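PDB 3ZID: tubulin-like protein CetZ, which binds GTP, has GTPase activity and is probably involved in controlling archaeal cell shape as a tubulin/FtsZ-family cytoskeletal protein. Local coordinates for residues T150-R161 with L331-E342; A249-L259 with P314-L322. One frame throughout, in Å; residues are numbered along the deposited sequence.

In the fold
Two separate parts of a tubulin/FtsZ-type chain are sampled here, with centres 29 Å apart and nearest atoms about 10 Å apart. Contact 1 packs helix 150-165 of the nucleotide-binding GTPase domain against the long C-terminal helix 326-369. Contact 2 lies between those two helices in sequence: it joins helix 246-252 and the turn after it to strand 315-322, an inner strand of the four-stranded mixed sheet. That strand leads almost directly into helix 326-369, so the chain passes from the second sheet back to the GTPase domain. The two contacts share no residue; they are linked through this strand-to-helix succession, which ties the C-terminal half to the GDP-carrying half.

Contact 1 (T150-R161 with L331-E342); sequences TIYLQNAAFCLR and LYEKAKWAIQEE
Leu153 and Ala335 lie closest at the centre, with CA atoms 4.9 Å apart, and CB of Ala335 rests on the carbonyl oxygen of Leu153. Leu153 CD2 meets Leu331 CD1 at 3.7 Å. The other branch of Leu331, CD2, reaches Ala156 CB and Leu160 CD1, the Leu331 and Leu160 side chains crossing at about a right angle; CG stands opposite the backbone N (chi1 169°), which turns both methyls to helix 150-165. Small residues, Ala157, Ala335 and Ala338, let the axes of segments 150-161 and 331-342 approach to 8.4 Å at a crossing angle of -127°. Ala338 CB lies a tight 3.5 Å from Thr150 CG2. The pairing sets the C-terminal helix 326-369 against the GTPase domain of the tubulin/FtsZ fold; on the far side of helix 150-165, Asn155 ND2 hydrogen-bonds the backbone oxygens of Ala77 and Ser113. Toward one side of the interface, Gln154 lays its extended chain across Ile339, NE2 coming 3.3 Å from CG1. Toward the other, Ala157 CB sits over the Tyr332 ring, 4.0 Å from its centroid, a CH-pi contact, while Arg161 CD lies at the ring edge. The Tyr332 hydroxyl donates a weak hydrogen bond to Ala157 O, OH to O 2.6 Å. A leucine at Tyr332 has no hydroxyl or ring and would probably leave Ala157 O without this donor and the Ala157 methyl and Arg161 methylenes without their packing surface.

Contact 2 (A249-L259 with P314-L322); sequences AIKNSLREVGL and PRVLSVLSL
Ser318 OG donates to the carbonyl oxygen of Ser253, at 2.8 Å, the one hydrogen bond between residues 249-259 and strand 315-322. The hydroxyl does not approach along a lone pair: it stands above the carbonyl plane, 51° out of it. Its position follows from chi1 of 58°, which sets OG between the backbone N and the carbonyl carbon. Ser253 places its own hydroxyl similarly but turns it back, donating to Ile250 O in the preceding turn (OG to O 2.8 Å), with the donor tilted only 24° from that carbonyl's plane. The two serine hydroxyls therefore serve different carbonyls, and both polar groups are satisfied in a buried setting.

Apolar contacts flank this pair. Toward the start of the strand, Val316 divides its branches: CG1 touches Ser253 OG, whereas CG2 meets Ala249 CB at 3.7 Å and comes near Ile250 CG1. Farther along, Leu254 CD2 is shared, 3.5 Å from Ser318 CB and 3.6 Å from Leu320 CD2. The second methyl of Leu320, CD1, is taken by Leu259 CD2 at 3.6 Å, the two side chains crossing at about a right angle. Leu320 thus has one branch on Leu254, just after the helix, and the other on Leu259, directly after the 3-10 turn 256-258.

Val316, Ser318 and Leu320 alternate with Leu317 and Val319, which face helix 186-210 instead. Strand 315-322, hydrogen-bonded to strands 232-238 and 270-279, consequently has helix 186-210 on one face, and the end of helix 246-252 with the following turn on the other, the layered alpha/beta packing of the second domain in the tubulin/FtsZ fold.

Contact 1 (T150-R161 with L331-E342)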
loop_
_atom_site.group_PDB
_atom_site.type_symbol
_atom_site.label_atom_id
_atom_site.label_comp_id
_atom_site.label_asym_id
_atom_site.label_seq_id
_atom_site.Cartn_x
_atom_site.Cartn_y
_atom_site.Cartn_z
ATOM N N THR A 150 -1.368 19.818 -2.922
ATOM C CA THR A 150 -1.642 20.034 -1.516
ATOM C C THR A 150 -2.681 19.089 -0.938
ATOM O O THR A 150 -2.505 18.576 0.162
ATOM C CB THR A 150 -2.152 21.473 -1.304
ATOM O OG1 THR A 150 -1.229 22.398 -1.890
ATOM C CG2 THR A 150 -2.330 21.775 0.172
ATOM N N ILE A 151 -3.774 18.895 -1.670
ATOM C CA ILE A 151 -4.856 18.025 -1.237
ATOM C C ILE A 151 -4.399 16.578 -1.114
ATOM O O ILE A 151 -4.748 15.880 -0.166
ATOM C CB ILE A 151 -6.062 18.107 -2.186
ATOM C CG1 ILE A 151 -6.728 19.471 -2.030
ATOM C CG2 ILE A 151 -7.095 17.050 -1.837
ATOM C CD1 ILE A 151 -7.209 19.747 -0.600
ATOM N N TYR A 152 -3.618 16.138 -2.085
ATOM C CA TYR A 152 -3.081 14.790 -2.066
ATOM C C TYR A 152 -2.239 14.557 -0.804
ATOM O O TYR A 152 -2.389 13.531 -0.119
ATOM C CB TYR A 152 -2.275 14.541 -3.338
ATOM C CG TYR A 152 -3.147 14.176 -4.522
ATOM C CD1 TYR A 152 -4.517 13.964 -4.368
ATOM C CD2 TYR A 152 -2.614 14.081 -5.802
ATOM C CE1 TYR A 152 -5.325 13.635 -5.454
ATOM C CE2 TYR A 152 -3.414 13.756 -6.894
ATOM C CZ TYR A 152 -4.769 13.539 -6.712
ATOM O OH TYR A 152 -5.558 13.219 -7.796
ATOM N N LEU A 153 -1.378 15.518 -0.483
ATOM C CA LEU A 153 -0.530 15.388 0.698
ATOM C C LEU A 153 -1.327 15.418 1.995
ATOM O O LEU A 153 -1.035 14.674 2.929
ATOM C CB LEU A 153 0.561 16.451 0.723
ATOM C CG LEU A 153 1.489 16.494 -0.482
ATOM C CD1 LEU A 153 2.512 17.606 -0.304
ATOM C CD2 LEU A 153 2.176 15.152 -0.650
ATOM N N GLN A 154 -2.330 16.282 2.050
ATOM C CA GLN A 154 -3.168 16.389 3.233
ATOM C C GLN A 154 -3.982 15.145 3.479
ATOM O O GLN A 154 -4.082 14.679 4.605
ATOM C CB GLN A 154 -4.135 17.561 3.121
ATOM C CG GLN A 154 -3.527 18.926 3.048
ATOM C CD GLN A 154 -4.607 19.976 2.938
ATOM O OE1 GLN A 154 -5.797 19.659 3.029
ATOM N NE2 GLN A 154 -4.210 21.225 2.714
ATOM N N ASN A 155 -4.581 14.635 2.410
ATOM C CA ASN A 155 -5.369 13.425 2.464
ATOM C C ASN A 155 -4.502 12.282 2.956
ATOM O O ASN A 155 -4.936 11.459 3.769
ATOM C CB ASN A 155 -5.908 13.095 1.072
ATOM C CG ASN A 155 -7.085 13.960 0.680
ATOM O OD1 ASN A 155 -7.654 14.657 1.513
ATOM N ND2 ASN A 155 -7.472 13.896 -0.596
ATOM N N ALA A 156 -3.274 12.227 2.430
ATOM C CA ALA A 156 -2.330 11.167 2.788
ATOM C C ALA A 156 -2.077 11.135 4.286
ATOM O O ALA A 156 -2.196 10.095 4.926
ATOM C CB ALA A 156 -1.030 11.351 2.043
ATOM N N ALA A 157 -1.790 12.302 4.849
ATOM C CA ALA A 157 -1.474 12.408 6.269
ATOM C C ALA A 157 -2.602 11.916 7.151
ATOM O O ALA A 157 -2.368 11.157 8.096
ATOM C CB ALA A 157 -1.101 13.851 6.631
ATOM N N PHE A 158 -3.823 12.354 6.860
ATOM C CA PHE A 158 -4.972 11.924 7.658
ATOM C C PHE A 158 -5.390 10.476 7.424
ATOM O O PHE A 158 -5.916 9.814 8.331
ATOM C CB PHE A 158 -6.150 12.856 7.459
ATOM C CG PHE A 158 -5.900 14.226 7.995
ATOM C CD1 PHE A 158 -5.747 14.428 9.360
ATOM C CD2 PHE A 158 -5.841 15.307 7.145
ATOM C CE1 PHE A 158 -5.513 15.692 9.863
ATOM C CE2 PHE A 158 -5.623 16.578 7.640
ATOM C CZ PHE A 158 -5.464 16.769 9.001
ATOM N N CYS A 159 -5.205 10.003 6.200
ATOM C CA CYS A 159 -5.533 8.612 5.901
ATOM C C CYS A 159 -4.621 7.670 6.671
ATOM O O CYS A 159 -5.082 6.699 7.286
ATOM C CB CYS A 159 -5.402 8.329 4.409
ATOM S SG CYS A 159 -5.723 6.590 4.014
ATOM N N LEU A 160 -3.321 7.944 6.630
ATOM C CA LEU A 160 -2.356 7.106 7.347
ATOM C C LEU A 160 -2.658 7.055 8.848
ATOM O O LEU A 160 -2.515 6.005 9.495
ATOM C CB LEU A 160 -0.921 7.572 7.085
ATOM C CG LEU A 160 -0.380 7.256 5.684
ATOM C CD1 LEU A 160 0.895 8.056 5.394
ATOM C CD2 LEU A 160 -0.139 5.741 5.536
ATOM N N ARG A 161 -3.075 8.195 9.403
ATOM C CA ARG A 161 -3.486 8.232 10.802
ATOM C C ARG A 161 -4.655 7.305 11.081
ATOM O O ARG A 161 -4.606 6.520 12.030
ATOM C CB ARG A 161 -3.827 9.659 11.248
ATOM C CG ARG A 161 -2.602 10.520 11.470
ATOM C CD ARG A 161 -2.944 12.003 11.614
ATOM N NE ARG A 161 -3.705 12.299 12.826
ATOM C CZ ARG A 161 -3.895 13.527 13.295
ATOM N NH1 ARG A 161 -3.368 14.562 12.660
ATOM N NH2 ARG A 161 -4.597 13.721 14.400
ATOM N N LEU A 331 6.863 13.357 4.697
ATOM C CA LEU A 331 5.559 13.489 4.041
ATOM C C LEU A 331 4.610 14.337 4.888
ATOM O O LEU A 331 3.891 15.202 4.371
ATOM C CB LEU A 331 4.962 12.108 3.769
ATOM C CG LEU A 331 3.506 12.039 3.327
ATOM C CD1 LEU A 331 3.332 12.847 2.057
ATOM C CD2 LEU A 331 3.124 10.608 3.057
ATOM N N TYR A 332 4.591 14.067 6.187
ATOM C CA TYR A 332 3.741 14.817 7.112
ATOM C C TYR A 332 4.075 16.309 7.137
ATOM O O TYR A 332 3.187 17.156 7.076
ATOM C CB TYR A 332 3.843 14.226 8.517
ATOM C CG TYR A 332 2.781 13.193 8.754
ATOM C CD1 TYR A 332 2.956 11.885 8.326
ATOM C CD2 TYR A 332 1.580 13.533 9.371
ATOM C CE1 TYR A 332 1.980 10.937 8.521
ATOM C CE2 TYR A 332 0.595 12.593 9.575
ATOM C CZ TYR A 332 0.801 11.294 9.142
ATOM O OH TYR A 332 -0.171 10.341 9.332
ATOM N N GLU A 333 5.363 16.612 7.222
ATOM C CA GLU A 333 5.843 17.982 7.243
ATOM C C GLU A 333 5.457 18.713 5.956
ATOM O O GLU A 333 5.055 19.876 5.991
ATOM C CB GLU A 333 7.364 17.998 7.438
ATOM C CG GLU A 333 7.842 17.511 8.803
ATOM C CD GLU A 333 9.368 17.459 8.914
ATOM O OE1 GLU A 333 10.053 17.656 7.884
ATOM O OE2 GLU A 333 9.884 17.185 10.021
ATOM N N LYS A 334 5.508 18.018 4.821
ATOM C CA LYS A 334 5.116 18.649 3.557
ATOM C C LYS A 334 3.617 18.939 3.507
ATOM O O LYS A 334 3.195 19.972 2.982
ATOM C CB LYS A 334 5.588 17.814 2.362
ATOM C CG LYS A 334 7.111 17.823 2.243
ATOM C CD LYS A 334 7.647 16.842 1.215
ATOM C CE LYS A 334 9.172 16.932 1.113
ATOM N NZ LYS A 334 9.735 15.843 0.263
ATOM N N ALA A 335 2.810 18.047 4.074
ATOM C CA ALA A 335 1.376 18.298 4.183
ATOM C C ALA A 335 1.145 19.529 5.050
ATOM O O ALA A 335 0.340 20.399 4.724
ATOM C CB ALA A 335 0.649 17.078 4.773
ATOM N N LYS A 336 1.889 19.582 6.146
ATOM C CA LYS A 336 1.826 20.646 7.131
ATOM C C LYS A 336 2.229 21.976 6.508
ATOM O O LYS A 336 1.551 22.992 6.683
ATOM C CB LYS A 336 2.777 20.305 8.276
ATOM C CG LYS A 336 2.933 21.374 9.302
ATOM C CD LYS A 336 1.909 21.199 10.373
ATOM C CE LYS A 336 2.232 22.095 11.540
ATOM N NZ LYS A 336 1.325 21.766 12.663
ATOM N N TRP A 337 3.314 21.945 5.742
ATOM C CA TRP A 337 3.851 23.140 5.114
ATOM C C TRP A 337 2.830 23.655 4.115
ATOM O O TRP A 337 2.604 24.864 3.989
ATOM C CB TRP A 337 5.168 22.814 4.404
ATOM C CG TRP A 337 5.898 24.005 3.856
ATOM C CD1 TRP A 337 6.840 24.760 4.499
ATOM C CD2 TRP A 337 5.737 24.589 2.556
ATOM N NE1 TRP A 337 7.284 25.764 3.675
ATOM C CE2 TRP A 337 6.617 25.686 2.479
ATOM C CE3 TRP A 337 4.934 24.289 1.449
ATOM C CZ2 TRP A 337 6.718 26.484 1.338
ATOM C CZ3 TRP A 337 5.035 25.080 0.320
ATOM C CH2 TRP A 337 5.919 26.165 0.273
ATOM N N ALA A 338 2.194 22.717 3.426
ATOM C CA ALA A 338 1.158 23.037 2.455
ATOM C C ALA A 338 -0.076 23.721 3.050
ATOM O O ALA A 338 -0.510 24.768 2.566
ATOM C CB ALA A 338 0.762 21.779 1.711
ATOM N N ILE A 339 -0.636 23.120 4.097
ATOM C CA ILE A 339 -1.815 23.662 4.762
ATOM C C ILE A 339 -1.534 25.074 5.266
ATOM O O ILE A 339 -2.357 25.976 5.119
ATOM C CB ILE A 339 -2.259 22.779 5.945
ATOM C CG1 ILE A 339 -2.477 21.336 5.495
ATOM C CG2 ILE A 339 -3.538 23.313 6.557
ATOM C CD1 ILE A 339 -2.985 20.418 6.594
ATOM N N GLN A 340 -0.363 25.251 5.868
ATOM C CA GLN A 340 0.050 26.548 6.384
ATOM C C GLN A 340 0.178 27.616 5.289
ATOM O O GLN A 340 -0.306 28.739 5.457
ATOM C CB GLN A 340 1.361 26.421 7.163
ATOM C CG GLN A 340 1.827 27.730 7.807
ATOM C CD GLN A 340 0.791 28.340 8.750
ATOM O OE1 GLN A 340 0.632 29.562 8.811
ATOM N NE2 GLN A 340 0.091 27.489 9.496
ATOM N N GLU A 341 0.839 27.280 4.184
ATOM C CA GLU A 341 1.029 28.234 3.091
ATOM C C GLU A 341 -0.291 28.789 2.557
ATOM O O GLU A 341 -0.361 29.950 2.155
ATOM C CB GLU A 341 1.822 27.608 1.943
ATOM C CG GLU A 341 2.144 28.620 0.850
ATOM C CD GLU A 341 2.315 28.002 -0.520
ATOM O OE1 GLU A 341 2.742 26.829 -0.606
ATOM O OE2 GLU A 341 2.006 28.695 -1.513
ATOM N N GLU A 342 -1.333 27.967 2.551
ATOM C CA GLU A 342 -2.645 28.417 2.097
ATOM C C GLU A 342 -3.230 29.456 3.053
ATOM O O GLU A 342 -3.956 30.365 2.643
ATOM C CB GLU A 342 -3.604 27.232 1.964
ATOM C CG GLU A 342 -4.871 27.540 1.176
ATOM C CD GLU A 342 -5.569 26.290 0.662
ATOM O OE1 GLU A 342 -5.143 25.167 1.019
ATOM O OE2 GLU A 342 -6.555 26.436 -0.097
#

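Contact 2 (A249-L259 with P314-L322)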
loop_
_atom_site.group_PDB
_atom_site.type_symbol
_atom_site.label_atom_id
_atom_site.label_comp_id
_atom_site.label_asym_id
_atom_site.label_seq_id
_atom_site.Cartn_x
_atom_site.Cartn_y
_atom_site.Cartn_z
ATOM N N ALA A 249 20.953 -12.642 -3.561
ATOM C CA ALA A 249 19.518 -12.547 -3.721
ATOM C C ALA A 249 18.885 -12.027 -2.423
ATOM O O ALA A 249 18.053 -11.148 -2.489
ATOM C CB ALA A 249 18.918 -13.870 -4.158
ATOM N N ILE A 250 19.276 -12.547 -1.253
ATOM C CA ILE A 250 18.733 -12.077 0.028
ATOM C C ILE A 250 19.043 -10.617 0.280
ATOM O O ILE A 250 18.130 -9.847 0.568
ATOM C CB ILE A 250 19.190 -12.901 1.234
ATOM C CG1 ILE A 250 18.511 -14.266 1.200
ATOM C CG2 ILE A 250 18.817 -12.175 2.535
ATOM C CD1 ILE A 250 19.025 -15.236 2.247
ATOM N N LYS A 251 20.293 -10.200 0.097
ATOM C CA LYS A 251 20.684 -8.782 0.253
ATOM C C LYS A 251 19.962 -7.804 -0.670
ATOM O O LYS A 251 19.559 -6.736 -0.237
ATOM C CB LYS A 251 22.196 -8.622 0.022
ATOM C CG LYS A 251 22.629 -7.157 -0.033
ATOM C CD LYS A 251 24.151 -6.974 -0.061
ATOM C CE LYS A 251 24.505 -5.479 -0.074
ATOM N NZ LYS A 251 25.954 -5.201 0.191
ATOM N N ASN A 252 19.842 -8.162 -1.946
ATOM C CA ASN A 252 19.216 -7.305 -2.961
ATOM C C ASN A 252 17.708 -7.020 -2.763
ATOM O O ASN A 252 17.186 -6.030 -3.255
ATOM C CB ASN A 252 19.428 -7.920 -4.330
ATOM C CG ASN A 252 20.823 -7.732 -4.820
ATOM O OD1 ASN A 252 21.545 -6.880 -4.318
ATOM N ND2 ASN A 252 21.251 -8.592 -5.736
ATOM N N SER A 253 17.011 -7.941 -2.102
ATOM C CA SER A 253 15.601 -7.785 -1.707
ATOM C C SER A 253 15.473 -6.926 -0.468
ATOM O O SER A 253 14.366 -6.537 -0.100
ATOM C CB SER A 253 14.945 -9.131 -1.433
ATOM O OG SER A 253 15.391 -9.616 -0.179
ATOM N N LEU A 254 16.591 -6.701 0.224
ATOM C CA LEU A 254 16.547 -5.852 1.408
ATOM C C LEU A 254 17.167 -4.490 1.189
ATOM O O LEU A 254 17.122 -3.642 2.076
ATOM C CB LEU A 254 17.238 -6.502 2.600
ATOM C CG LEU A 254 16.621 -7.786 3.094
ATOM C CD1 LEU A 254 17.554 -8.338 4.145
ATOM C CD2 LEU A 254 15.274 -7.433 3.667
ATOM N N ARG A 255 17.620 -4.206 -0.018
ATOM C CA ARG A 255 18.232 -2.914 -0.200
ATOM C C ARG A 255 17.116 -2.060 -0.758
ATOM O O ARG A 255 16.172 -2.598 -1.361
ATOM C CB ARG A 255 19.405 -3.018 -1.165
ATOM C CG ARG A 255 19.041 -3.685 -2.455
ATOM C CD ARG A 255 20.213 -3.769 -3.403
ATOM N NE ARG A 255 19.760 -4.187 -4.730
ATOM C CZ ARG A 255 20.555 -4.340 -5.786
ATOM N NH1 ARG A 255 21.860 -4.114 -5.675
ATOM N NH2 ARG A 255 20.041 -4.725 -6.949
ATOM N N GLU A 256 17.266 -0.740 -0.623
ATOM C CA GLU A 256 16.205 0.212 -0.963
ATOM C C GLU A 256 15.625 -0.031 -2.337
ATOM O O GLU A 256 14.405 -0.062 -2.515
ATOM C CB GLU A 256 16.734 1.653 -0.913
ATOM C CG GLU A 256 16.986 2.214 0.471
ATOM C CD GLU A 256 18.379 1.897 0.996
ATOM O OE1 GLU A 256 19.065 1.025 0.405
ATOM O OE2 GLU A 256 18.800 2.545 1.985
ATOM N N VAL A 257 16.512 -0.230 -3.306
ATOM C CA VAL A 257 16.125 -0.442 -4.698
ATOM C C VAL A 257 15.201 -1.657 -4.837
ATOM O O VAL A 257 14.455 -1.767 -5.803
ATOM C CB VAL A 257 17.374 -0.532 -5.597
ATOM C CG1 VAL A 257 16.997 -0.700 -7.061
ATOM C CG2 VAL A 257 18.204 0.732 -5.417
ATOM N N GLY A 258 15.220 -2.549 -3.850
ATOM C CA GLY A 258 14.442 -3.783 -3.898
ATOM C C GLY A 258 13.078 -3.649 -3.211
ATOM O O GLY A 258 12.194 -4.494 -3.389
ATOM N N LEU A 259 12.930 -2.598 -2.401
ATOM C CA LEU A 259 11.748 -2.367 -1.569
ATOM C C LEU A 259 10.663 -1.518 -2.263
ATOM O O LEU A 259 10.962 -0.767 -3.180
ATOM C CB LEU A 259 12.165 -1.689 -0.266
ATOM C CG LEU A 259 13.197 -2.463 0.564
ATOM C CD1 LEU A 259 13.640 -1.616 1.747
ATOM C CD2 LEU A 259 12.673 -3.808 1.022
ATOM N N PRO A 314 16.249 -18.687 -8.521
ATOM C CA PRO A 314 15.767 -18.240 -7.215
ATOM C C PRO A 314 15.282 -16.788 -7.170
ATOM O O PRO A 314 15.801 -15.927 -7.873
ATOM C CB PRO A 314 16.976 -18.438 -6.298
ATOM C CG PRO A 314 18.167 -18.612 -7.238
ATOM C CD PRO A 314 17.628 -19.212 -8.469
ATOM N N ARG A 315 14.252 -16.559 -6.360
ATOM C CA ARG A 315 13.784 -15.220 -6.071
ATOM C C ARG A 315 13.524 -15.132 -4.569
ATOM O O ARG A 315 13.285 -16.140 -3.879
ATOM C CB ARG A 315 12.530 -14.863 -6.870
ATOM C CG ARG A 315 11.319 -15.745 -6.603
ATOM C CD ARG A 315 10.080 -15.099 -7.237
ATOM N NE ARG A 315 8.871 -15.873 -6.965
ATOM C CZ ARG A 315 7.649 -15.496 -7.328
ATOM N NH1 ARG A 315 7.480 -14.351 -7.971
ATOM N NH2 ARG A 315 6.601 -16.271 -7.057
ATOM N N VAL A 316 13.598 -13.917 -4.058
ATOM C CA VAL A 316 13.454 -13.693 -2.641
ATOM C C VAL A 316 12.397 -12.633 -2.416
ATOM O O VAL A 316 12.374 -11.595 -3.085
ATOM C CB VAL A 316 14.784 -13.234 -1.998
ATOM C CG1 VAL A 316 14.591 -12.953 -0.509
ATOM C CG2 VAL A 316 15.863 -14.300 -2.194
ATOM N N LEU A 317 11.529 -12.917 -1.466
ATOM C CA LEU A 317 10.597 -11.934 -0.961
ATOM C C LEU A 317 10.950 -11.611 0.476
ATOM O O LEU A 317 11.137 -12.492 1.300
ATOM C CB LEU A 317 9.169 -12.459 -1.037
ATOM C CG LEU A 317 8.119 -11.495 -0.456
ATOM C CD1 LEU A 317 7.784 -10.455 -1.465
ATOM C CD2 LEU A 317 6.876 -12.267 -0.068
ATOM N N SER A 318 11.011 -10.331 0.778
ATOM C CA SER A 318 11.207 -9.909 2.150
ATOM C C SER A 318 9.987 -9.124 2.639
ATOM O O SER A 318 9.457 -8.260 1.938
ATOM C CB SER A 318 12.487 -9.074 2.262
ATOM O OG SER A 318 12.426 -7.941 1.406
ATOM N N VAL A 319 9.525 -9.458 3.831
ATOM C CA VAL A 319 8.438 -8.716 4.445
ATOM C C VAL A 319 9.101 -8.025 5.598
ATOM O O VAL A 319 9.643 -8.674 6.475
ATOM C CB VAL A 319 7.290 -9.624 4.942
ATOM C CG1 VAL A 319 6.140 -8.772 5.531
ATOM C CG2 VAL A 319 6.787 -10.554 3.795
ATOM N N LEU A 320 9.094 -6.700 5.568
ATOM C CA LEU A 320 9.767 -5.893 6.583
ATOM C C LEU A 320 8.750 -5.176 7.443
ATOM O O LEU A 320 7.702 -4.756 6.967
ATOM C CB LEU A 320 10.639 -4.828 5.941
ATOM C CG LEU A 320 11.816 -5.289 5.102
ATOM C CD1 LEU A 320 12.604 -4.067 4.644
ATOM C CD2 LEU A 320 12.684 -6.228 5.920
ATOM N N SER A 321 9.069 -5.074 8.721
ATOM C CA SER A 321 8.341 -4.267 9.673
ATOM C C SER A 321 9.243 -3.118 10.121
ATOM O O SER A 321 10.405 -3.348 10.443
ATOM C CB SER A 321 7.976 -5.150 10.874
ATOM O OG SER A 321 7.413 -4.410 11.933
ATOM N N LEU A 322 8.716 -1.893 10.173
ATOM C CA LEU A 322 9.546 -0.721 10.485
ATOM C C LEU A 322 9.528 -0.363 11.967
ATOM O O LEU A 322 8.483 -0.445 12.612
ATOM C CB LEU A 322 9.095 0.494 9.668
ATOM C CG LEU A 322 9.179 0.241 8.160
ATOM C CD1 LEU A 322 8.785 1.485 7.367
ATOM C CD2 LEU A 322 10.594 -0.266 7.776
#